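Local coordinates for extracellular ligand-binding receptor (Desulfitobacterium hafniense, PDB 4Q6B), which probably serves as the substrate-binding protein of an ABC transporter for amino acids, and holds a leucine in this structure, at residues H142-I147 against G170-D175; D199-A204 against I223-I228. All coordinates share one frame; numbering follows the deposited sequence.

Overall arrangement
Contacts 1 and 2 lie in the same mixed sheet, on the same side of the chain's centre, with their own centres about 10 Å apart. Each joins two parallel strands linked through a helix, and the two meet where strands 144-149 and 200-204 run as neighbours. Contact 1 is only partly buried, consistent with 172-177 being an edge strand within this chain; polar and charged groups, waters and two calcium ions mingle there with its aliphatic side chains. Contact 2, one step further into the sheet, is a buried contact formed almost wholly by apolar side chains and backbone bonds. Asp-199 of contact 2 ties the two together by bonding to the segment 142-147.

Contact 1 (H142-I147 against G170-D175); sequences HERMVI and GITIVD. With CA (calcium ion), chain D; CA (calcium ion), chain E.
Glu-143 and Thr-172 begin the backbone pairing: Thr-172 N donates to Glu-143 O over 2.8 Å with an N-H...O angle of 170°, the donor tilted 35° from the carbonyl plane. Met-145, a selenomethionine, follows, N giving to Thr-172 O (2.9 Å) and O accepting from Val-174 N, before Ile-147 N reaches Asp-175 O.

Among the side chains, Ile-171 CG2 meets Met-145 CG at 3.9 Å and SE at 4.0 Å, while Ile-171 CG1, beside its own backbone N (chi1 -59°), packs 3.4 Å from His-142 O. An alanine in place of Ile-171 would probably open a gap beside the selenium side chain of Met-145. Val-174 CG1 lies over one face of the Arg-144 guanidinium, displaced toward its rim and 3.6 Å from Arg-144 NH1, which bonds to Phe-196 O.

Gly-170 O binds one calcium ion at 2.4 Å, one of whose waters also bonds to Glu-143 O and Thr-172 OG1. Asp-175 OD1 and Arg-176 O bind another; Asp-175 OD2 bonds to Trp-193 NE1 and, as a salt bridge, Lys-192. Gly-170 closes helix 153-168 in a Schellman motif; strands 144-149 and 172-177 with that helix form a parallel beta-alpha-beta crossover.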
loop_
_atom_site.group_PDB
_atom_site.type_symbol
_atom_site.label_atom_id
_atom_site.label_comp_id
_atom_site.label_asym_id
_atom_site.label_seq_id
_atom_site.Cartn_x
_atom_site.Cartn_y
_atom_site.Cartn_z
ATOM N N HIS A 142 -8.043 -17.732 -16.591
ATOM C CA HIS A 142 -7.531 -16.772 -17.548
ATOM C C HIS A 142 -6.363 -17.333 -18.324
ATOM O O HIS A 142 -5.513 -17.999 -17.764
ATOM C CB HIS A 142 -7.153 -15.476 -16.864
ATOM C CG HIS A 142 -8.336 -14.732 -16.356
ATOM N ND1 HIS A 142 -8.979 -13.771 -17.098
ATOM C CD2 HIS A 142 -9.037 -14.856 -15.209
ATOM C CE1 HIS A 142 -10.010 -13.315 -16.415
ATOM N NE2 HIS A 142 -10.061 -13.949 -15.261
ATOM N N GLU A 143 -6.342 -17.057 -19.623
ATOM C CA GLU A 143 -5.256 -17.518 -20.490
ATOM C C GLU A 143 -4.656 -16.450 -21.394
ATOM O O GLU A 143 -3.498 -16.575 -21.806
ATOM C CB GLU A 143 -5.735 -18.672 -21.390
ATOM C CG GLU A 143 -6.342 -19.822 -20.592
ATOM C CD GLU A 143 -6.385 -21.136 -21.344
ATOM O OE1 GLU A 143 -6.159 -21.148 -22.561
ATOM O OE2 GLU A 143 -6.641 -22.164 -20.687
ATOM N N ARG A 144 -5.472 -15.469 -21.817
ATOM C CA ARG A 144 -5.063 -14.455 -22.808
ATOM C C ARG A 144 -5.526 -13.090 -22.290
ATOM O O ARG A 144 -6.715 -12.839 -22.227
ATOM C CB ARG A 144 -5.716 -14.734 -24.166
ATOM C CG ARG A 144 -5.471 -16.152 -24.709
ATOM C CD ARG A 144 -5.607 -16.300 -26.241
ATOM N NE ARG A 144 -4.262 -16.588 -26.751
ATOM C CZ ARG A 144 -3.692 -16.064 -27.834
ATOM N NH1 ARG A 144 -4.351 -15.223 -28.633
ATOM N NH2 ARG A 144 -2.445 -16.408 -28.132
HETATM N N MSE A 145 -4.605 -12.221 -21.873
HETATM C CA MSE A 145 -5.028 -10.991 -21.209
HETATM C C MSE A 145 -4.408 -9.758 -21.884
HETATM O O MSE A 145 -3.412 -9.845 -22.636
HETATM C CB MSE A 145 -4.665 -11.029 -19.711
HETATM C CG MSE A 145 -5.520 -12.049 -18.921
HETATM SE SE MSE A 145 -5.122 -11.937 -17.063
HETATM C CE MSE A 145 -5.862 -10.142 -16.703
ATOM N N VAL A 146 -4.997 -8.596 -21.601
ATOM C CA VAL A 146 -4.489 -7.302 -22.102
ATOM C C VAL A 146 -4.004 -6.466 -20.919
ATOM O O VAL A 146 -4.575 -6.543 -19.847
ATOM C CB VAL A 146 -5.597 -6.518 -22.867
ATOM C CG1 VAL A 146 -5.204 -5.051 -23.141
ATOM C CG2 VAL A 146 -5.900 -7.187 -24.230
ATOM N N ILE A 147 -2.953 -5.666 -21.094
ATOM C CA ILE A 147 -2.485 -4.805 -20.002
ATOM C C ILE A 147 -2.618 -3.354 -20.457
ATOM O O ILE A 147 -2.062 -2.969 -21.494
ATOM C CB ILE A 147 -1.008 -5.084 -19.616
ATOM C CG1 ILE A 147 -0.847 -6.492 -19.016
ATOM C CG2 ILE A 147 -0.492 -4.055 -18.563
ATOM C CD1 ILE A 147 0.633 -6.835 -18.786
ATOM N N GLY A 170 1.157 -19.501 -17.327
ATOM C CA GLY A 170 0.600 -19.884 -18.623
ATOM C C GLY A 170 -0.363 -18.872 -19.215
ATOM O O GLY A 170 -1.132 -19.190 -20.138
ATOM N N ILE A 171 -0.337 -17.652 -18.706
ATOM C CA ILE A 171 -1.132 -16.565 -19.299
ATOM C C ILE A 171 -0.311 -15.794 -20.298
ATOM O O ILE A 171 0.815 -15.349 -19.995
ATOM C CB ILE A 171 -1.645 -15.625 -18.179
ATOM C CG1 ILE A 171 -2.503 -16.418 -17.186
ATOM C CG2 ILE A 171 -2.448 -14.445 -18.736
ATOM C CD1 ILE A 171 -2.836 -15.592 -15.938
ATOM N N THR A 172 -0.867 -15.622 -21.512
ATOM C CA THR A 172 -0.218 -14.868 -22.567
ATOM C C THR A 172 -0.768 -13.453 -22.522
ATOM O O THR A 172 -1.983 -13.274 -22.369
ATOM C CB THR A 172 -0.596 -15.486 -23.922
ATOM O OG1 THR A 172 -0.151 -16.848 -23.956
ATOM C CG2 THR A 172 0.036 -14.726 -25.076
ATOM N N ILE A 173 0.107 -12.464 -22.664
ATOM C CA ILE A 173 -0.320 -11.089 -22.800
ATOM C C ILE A 173 -0.469 -10.824 -24.291
ATOM O O ILE A 173 0.525 -10.750 -25.015
ATOM C CB ILE A 173 0.686 -10.106 -22.169
ATOM C CG1 ILE A 173 0.859 -10.404 -20.660
ATOM C CG2 ILE A 173 0.234 -8.649 -22.391
ATOM C CD1 ILE A 173 -0.492 -10.370 -19.847
ATOM N N VAL A 174 -1.708 -10.701 -24.764
ATOM C CA VAL A 174 -1.940 -10.580 -26.196
ATOM C C VAL A 174 -1.841 -9.127 -26.687
ATOM O O VAL A 174 -1.676 -8.889 -27.872
ATOM C CB VAL A 174 -3.297 -11.203 -26.619
ATOM C CG1 VAL A 174 -3.330 -12.694 -26.259
ATOM C CG2 VAL A 174 -4.471 -10.433 -25.989
ATOM N N ASP A 175 -1.937 -8.156 -25.776
ATOM C CA ASP A 175 -1.703 -6.767 -26.184
ATOM C C ASP A 175 -1.395 -5.952 -24.944
ATOM O O ASP A 175 -1.902 -6.235 -23.882
ATOM C CB ASP A 175 -2.931 -6.183 -26.901
ATOM C CG ASP A 175 -2.657 -4.827 -27.574
ATOM O OD1 ASP A 175 -1.481 -4.515 -27.943
ATOM O OD2 ASP A 175 -3.659 -4.078 -27.782
HETATM CA CA CA D . -1.357 -20.895 -21.798
HETATM CA CA CA E . -0.036 -2.576 -28.226
HETATM O O HOH W 1 -2.100 -18.719 -22.979
HETATM O O HOH W 2 -3.316 -21.866 -23.015
HETATM O O HOH W 3 1.352 -20.107 -22.098
HETATM O O HOH W 4 -2.769 -21.354 -20.306
HETATM O O HOH W 5 -0.455 -21.338 -24.104
HETATM O O HOH W 6 0.387 0.159 -28.559
#

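Contact 2 (D199-A204 against I223-I228); sequences DGIFIA and IEVPLI
Ile-201 and Ile-203 pair with the segment 223-228 through three backbone hydrogen bonds. Ile-201 N donates to Pro-226 O over 3.0 Å, and Ile-201 O accepts Ile-228 N at 2.9 Å, a more bent bond with an N-H...O angle of 146°. Ile-203 N reaches Ile-228 O over 2.7 Å at 176°. In all three the donor stands nearly along the C=O axis. Pro-226 has no N-H to offer; its CD instead rests 3.4 Å from Asp-199 O. The carboxylate of Asp-199 is satisfied outside the pair: OD1 bonds to the backbone N of Glu-143 and of Arg-144, and OD2 to His-142 ND1.

Ile-201 and Leu-227 share one face of the sheet, Phe-202 and Ile-228 the other. Ile-201 and Leu-227 run alongside one another in the same direction, with Ile-201 CB 3.9 Å from Leu-227 CD2. Crossing Ile-201 at about a right angle are Ile-223, whose CG2 is 4.0 Å from Ile-201 CD1, and Val-225. A chi1 of -179° sets Phe-202 CG anti to the backbone N, and from there the ring's edge at CD1 meets Ile-228 CG2, in plane, at 3.8 Å.

Strand 200-204 is thus held from two neighbours: Gly-200, Phe-202 and Ala-204 bond through their backbones to strand 144-149, while the alternate residues Ile-201 and Ile-203 bond to the segment 223-228. Helix 207-221, the connection of this beta-alpha-beta unit, packs Phe-214 on Ile-201 and Ile-203 and Leu-215 on Leu-227, whereas Phe-202 and Ile-228 meet Leu-133 of helix 126-139 and the Phe-202 ring stacks with Phe-162 of helix 153-168.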
loop_
_atom_site.group_PDB
_atom_site.type_symbol
_atom_site.label_atom_id
_atom_site.label_comp_id
_atom_site.label_asym_id
_atom_site.label_seq_id
_atom_site.Cartn_x
_atom_site.Cartn_y
_atom_site.Cartn_z
ATOM N N ASP A 199 -9.503 -12.513 -22.531
ATOM C CA ASP A 199 -10.428 -12.914 -21.461
ATOM C C ASP A 199 -10.324 -12.078 -20.199
ATOM O O ASP A 199 -10.994 -12.359 -19.204
ATOM C CB ASP A 199 -10.303 -14.419 -21.140
ATOM C CG ASP A 199 -8.909 -14.826 -20.713
ATOM O OD1 ASP A 199 -8.474 -15.947 -21.109
ATOM O OD2 ASP A 199 -8.240 -14.082 -19.956
ATOM N N GLY A 200 -9.484 -11.051 -20.214
ATOM C CA GLY A 200 -9.370 -10.182 -19.053
ATOM C C GLY A 200 -8.428 -9.046 -19.337
ATOM O O GLY A 200 -7.562 -9.153 -20.219
ATOM N N ILE A 201 -8.571 -7.970 -18.568
ATOM C CA ILE A 201 -7.676 -6.809 -18.644
ATOM C C ILE A 201 -7.079 -6.494 -17.284
ATOM O O ILE A 201 -7.824 -6.354 -16.281
ATOM C CB ILE A 201 -8.422 -5.560 -19.157
ATOM C CG1 ILE A 201 -8.960 -5.825 -20.540
ATOM C CG2 ILE A 201 -7.471 -4.362 -19.238
ATOM C CD1 ILE A 201 -10.024 -4.794 -21.036
ATOM N N PHE A 202 -5.751 -6.374 -17.248
ATOM C CA PHE A 202 -5.067 -5.875 -16.066
ATOM C C PHE A 202 -4.740 -4.392 -16.273
ATOM O O PHE A 202 -4.086 -4.007 -17.237
ATOM C CB PHE A 202 -3.785 -6.640 -15.839
ATOM C CG PHE A 202 -3.048 -6.192 -14.624
ATOM C CD1 PHE A 202 -3.603 -6.311 -13.379
ATOM C CD2 PHE A 202 -1.818 -5.563 -14.758
ATOM C CE1 PHE A 202 -2.930 -5.849 -12.246
ATOM C CE2 PHE A 202 -1.122 -5.108 -13.629
ATOM C CZ PHE A 202 -1.688 -5.247 -12.373
ATOM N N ILE A 203 -5.216 -3.573 -15.351
ATOM C CA ILE A 203 -5.008 -2.145 -15.406
ATOM C C ILE A 203 -3.858 -1.775 -14.466
ATOM O O ILE A 203 -3.997 -1.811 -13.260
ATOM C CB ILE A 203 -6.283 -1.422 -14.965
ATOM C CG1 ILE A 203 -7.469 -1.878 -15.822
ATOM C CG2 ILE A 203 -6.105 0.084 -15.024
ATOM C CD1 ILE A 203 -8.829 -1.543 -15.246
ATOM N N ALA A 204 -2.748 -1.371 -15.060
ATOM C CA ALA A 204 -1.538 -1.018 -14.342
ATOM C C ALA A 204 -1.431 0.496 -14.351
ATOM O O ALA A 204 -0.390 1.068 -14.599
ATOM C CB ALA A 204 -0.325 -1.653 -14.974
ATOM N N ILE A 223 -17.277 -3.456 -22.948
ATOM C CA ILE A 223 -16.276 -4.468 -22.698
ATOM C C ILE A 223 -16.741 -5.396 -21.581
ATOM O O ILE A 223 -17.098 -4.947 -20.478
ATOM C CB ILE A 223 -14.915 -3.821 -22.370
ATOM C CG1 ILE A 223 -14.412 -3.077 -23.609
ATOM C CG2 ILE A 223 -13.923 -4.872 -21.888
ATOM C CD1 ILE A 223 -13.064 -2.445 -23.443
ATOM N N GLU A 224 -16.762 -6.696 -21.870
ATOM C CA GLU A 224 -17.465 -7.634 -20.998
ATOM C C GLU A 224 -16.522 -8.324 -19.995
ATOM O O GLU A 224 -16.945 -8.776 -18.915
ATOM C CB GLU A 224 -18.202 -8.671 -21.876
ATOM C CG GLU A 224 -19.178 -9.571 -21.135
ATOM C CD GLU A 224 -20.506 -8.876 -20.861
ATOM O OE1 GLU A 224 -20.878 -8.753 -19.661
ATOM O OE2 GLU A 224 -21.168 -8.445 -21.842
ATOM N N VAL A 225 -15.236 -8.379 -20.341
ATOM C CA VAL A 225 -14.302 -9.238 -19.627
ATOM C C VAL A 225 -13.906 -8.699 -18.260
ATOM O O VAL A 225 -14.056 -7.501 -18.011
ATOM C CB VAL A 225 -13.031 -9.435 -20.449
ATOM C CG1 VAL A 225 -13.431 -9.987 -21.849
ATOM C CG2 VAL A 225 -12.280 -8.114 -20.601
ATOM N N PRO A 226 -13.450 -9.589 -17.352
ATOM C CA PRO A 226 -13.057 -9.093 -16.027
ATOM C C PRO A 226 -11.971 -8.043 -16.066
ATOM O O PRO A 226 -11.052 -8.133 -16.880
ATOM C CB PRO A 226 -12.487 -10.337 -15.355
ATOM C CG PRO A 226 -13.360 -11.462 -15.902
ATOM C CD PRO A 226 -13.559 -11.067 -17.371
ATOM N N LEU A 227 -12.075 -7.054 -15.168
ATOM C CA LEU A 227 -11.072 -6.000 -15.029
ATOM C C LEU A 227 -10.374 -6.224 -13.684
ATOM O O LEU A 227 -11.031 -6.566 -12.679
ATOM C CB LEU A 227 -11.713 -4.596 -15.066
ATOM C CG LEU A 227 -12.639 -4.310 -16.258
ATOM C CD1 LEU A 227 -13.084 -2.867 -16.206
ATOM C CD2 LEU A 227 -11.889 -4.567 -17.569
ATOM N N ILE A 228 -9.052 -6.067 -13.698
ATOM C CA ILE A 228 -8.220 -6.314 -12.509
ATOM C C ILE A 228 -7.287 -5.141 -12.326
ATOM O O ILE A 228 -6.751 -4.599 -13.316
ATOM C CB ILE A 228 -7.385 -7.627 -12.698
ATOM C CG1 ILE A 228 -8.311 -8.826 -12.889
ATOM C CG2 ILE A 228 -6.486 -7.880 -11.474
ATOM C CD1 ILE A 228 -8.424 -9.309 -14.316
#